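PDB 6QGM: VirX1 from Cyanophage Syn10, which iodinates diverse substrates as a viral halogenase of the flavin-dependent tryptophan halogenase family. Local coordinates for the interface of chains A and B. Numbering follows the deposited sequence. Chains: chain A/B, VirX1.

The interface of chains A and B. Residues chain A 371, 375-376, 384; chain B 470-472, 475.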
ATOM      1  N   TYR A 371      -0.836  23.206  15.338  1.00 50.30           N
ATOM      2  CA  TYR A 371      -0.079  21.977  15.677  1.00 51.22           C
ATOM      3  C   TYR A 371       1.416  22.247  15.493  1.00 50.52           C
ATOM      4  O   TYR A 371       2.185  21.967  16.422  1.00 50.55           O
ATOM      5  CB  TYR A 371      -0.583  20.790  14.858  1.00 51.71           C
ATOM      6  CG  TYR A 371       0.227  19.537  15.036  1.00 51.82           C
ATOM      7  CD1 TYR A 371       1.328  19.291  14.237  1.00 51.23           C
ATOM      8  CD2 TYR A 371      -0.092  18.609  16.010  1.00 52.61           C
ATOM      9  CE1 TYR A 371       2.083  18.138  14.385  1.00 51.85           C
ATOM     10  CE2 TYR A 371       0.649  17.448  16.167  1.00 53.61           C
ATOM     11  CZ  TYR A 371       1.748  17.216  15.357  1.00 52.34           C
ATOM     12  OH  TYR A 371       2.498  16.095  15.518  1.00 54.86           O
ATOM     13  N   GLN A 375       4.612  23.182  18.439  1.00 48.88           N
ATOM     14  CA  GLN A 375       5.591  22.061  18.438  1.00 48.29           C
ATOM     15  C   GLN A 375       6.879  22.519  19.152  1.00 48.30           C
ATOM     16  O   GLN A 375       7.188  21.952  20.192  1.00 46.62           O
ATOM     17  CB  GLN A 375       5.737  21.587  16.991  1.00 47.86           C
ATOM     18  CG  GLN A 375       6.306  20.198  16.841  1.00 50.29           C
ATOM     19  CD  GLN A 375       5.431  19.068  17.310  1.00 51.67           C
ATOM     20  OE1 GLN A 375       5.627  18.532  18.393  1.00 52.76           O
ATOM     21  NE2 GLN A 375       4.482  18.669  16.481  1.00 51.87           N
ATOM     22  N   ARG A 376       7.592  23.531  18.641  1.00 50.28           N
ATOM     23  CA  ARG A 376       8.834  24.077  19.262  1.00 51.58           C
ATOM     24  C   ARG A 376       8.789  25.616  19.248  1.00 54.14           C
ATOM     25  O   ARG A 376       9.655  26.253  18.614  1.00 53.02           O
ATOM     26  CB  ARG A 376      10.057  23.501  18.544  1.00 51.57           C
ATOM     27  CG  ARG A 376      10.161  21.981  18.656  1.00 50.19           C
ATOM     28  CD  ARG A 376      11.240  21.297  17.860  1.00 50.25           C
ATOM     29  NE  ARG A 376      10.979  21.256  16.431  1.00 50.16           N
ATOM     30  CZ  ARG A 376      11.870  20.946  15.499  1.00 48.29           C
ATOM     31  NH1 ARG A 376      13.087  20.561  15.842  1.00 48.01           N
ATOM     32  NH2 ARG A 376      11.515  20.951  14.225  1.00 47.81           N
ATOM     33  N   GLU A 384       8.471  20.085   7.799  1.00 49.32           N
ATOM     34  CA  GLU A 384       7.131  20.195   8.448  1.00 51.17           C
ATOM     35  C   GLU A 384       6.169  20.960   7.522  1.00 49.54           C
ATOM     36  O   GLU A 384       5.015  20.519   7.376  1.00 49.07           O
ATOM     37  CB  GLU A 384       7.254  20.837   9.833  1.00 52.86           C
ATOM     38  CG  GLU A 384       7.953  19.942  10.867  1.00 52.92           C
ATOM     39  CD  GLU A 384       8.486  20.643  12.117  1.00 54.13           C
ATOM     40  OE1 GLU A 384       9.598  21.245  12.081  1.00 60.17           O
ATOM     41  OE2 GLU A 384       7.788  20.597  13.128  1.00 52.25           O
TER
ATOM     42  N   GLY B 470      12.828  17.497  19.716  1.00 49.96           N
ATOM     43  CA  GLY B 470      11.852  18.245  20.533  1.00 48.67           C
ATOM     44  C   GLY B 470      10.455  18.230  19.941  1.00 46.55           C
ATOM     45  O   GLY B 470       9.696  19.146  20.225  1.00 46.57           O
ATOM     46  N   LEU B 471      10.109  17.204  19.178  1.00 46.71           N
ATOM     47  CA  LEU B 471       8.735  17.029  18.636  1.00 47.24           C
ATOM     48  C   LEU B 471       7.949  16.037  19.508  1.00 45.69           C
ATOM     49  O   LEU B 471       8.556  15.186  20.131  1.00 46.17           O
ATOM     50  CB  LEU B 471       8.833  16.563  17.178  1.00 47.57           C
ATOM     51  CG  LEU B 471       9.526  17.520  16.216  1.00 47.55           C
ATOM     52  CD1 LEU B 471      10.082  16.781  15.013  1.00 47.69           C
ATOM     53  CD2 LEU B 471       8.585  18.609  15.772  1.00 47.77           C
ATOM     54  N   ARG B 472       6.630  16.195  19.533  1.00 47.01           N
ATOM     55  CA  ARG B 472       5.635  15.394  20.297  1.00 46.15           C
ATOM     56  C   ARG B 472       4.471  15.019  19.389  1.00 47.23           C
ATOM     57  O   ARG B 472       4.125  15.783  18.497  1.00 50.10           O
ATOM     58  CB  ARG B 472       5.128  16.238  21.467  1.00 45.07           C
ATOM     59  CG  ARG B 472       6.187  16.495  22.528  1.00 44.24           C
ATOM     60  CD  ARG B 472       5.719  17.493  23.572  1.00 44.44           C
ATOM     61  NE  ARG B 472       5.175  18.695  22.976  1.00 45.20           N
ATOM     62  CZ  ARG B 472       5.884  19.596  22.304  1.00 45.21           C
ATOM     63  NH1 ARG B 472       7.179  19.432  22.119  1.00 44.73           N
ATOM     64  NH2 ARG B 472       5.293  20.662  21.799  1.00 45.89           N
ATOM     65  N   SER B 475       1.198  18.325  20.066  1.00 54.62           N
ATOM     66  CA  SER B 475       2.164  19.424  20.331  1.00 51.15           C
ATOM     67  C   SER B 475       1.704  20.250  21.538  1.00 50.16           C
ATOM     68  O   SER B 475       2.562  20.907  22.134  1.00 48.68           O
ATOM     69  CB  SER B 475       2.388  20.278  19.102  1.00 50.13           C
ATOM     70  OG  SER B 475       1.177  20.770  18.559  1.00 49.52           O
TER
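A:Gln375 and B:Arg472 meet where the loop after helix 360-373 of chain A lies against the loop between helices 462-468 and 477-484 of chain B, B:Leu471 and B:Arg472 having extended backbones and B:Gly470 a positive phi. Both chains belong to the tryptophan halogenase family, and this patch is part of an interface between two copies in a deposited assembly of three; whether the trimer forms in solution the structure alone does not show. The amide of A:Gln375 reaches the partner backbone: its OE1 accepts the peptide N of B:Arg472 at 2.8 Å, the donor standing above the amide carbonyl plane. Its CG is anti to the backbone N (chi1 -160°) and the chain then bends at chi2, which brings OE1 to that peptide N. In return, the guanidinium of B:Arg472 takes the backbone carbonyl of A:Gln375 end-on, with NH2 at 2.8 Å from O and NH1 at 3.2 Å from the same O, both bonds close to the guanidinium plane. NH2 also donates, nearly straight, to the backbone O of B:Ser475 at 2.8 Å, a tie within chain B that helps to fix the rotation of the guanidinium while the same nitrogen reaches across to A:Gln375. OE1 of A:Gln375 lies over one face of that guanidinium, off toward its rim. The hydroxyl OG of B:Ser475, set between its backbone N and carbonyl carbon (chi1 54°), points at the A:Tyr371 backbone O and donates to a lone pair of it at 2.6 Å, capping the C-terminal end of helix 360-373, while its CB sits above the rim of the tyrosine ring. B:Leu471 crosses A:Gln375 at about a right angle; its isobutyl group also lies over one face of the A:Arg376 guanidinium, toward the rim, with CD2 4.0 Å from CZ. That guanidinium is held from within chain A by a salt bridge, NH2 to the carboxylate OE1 of A:Glu384 at 2.9 Å, and OE2 of A:Glu384 turns toward the same leucine methyl.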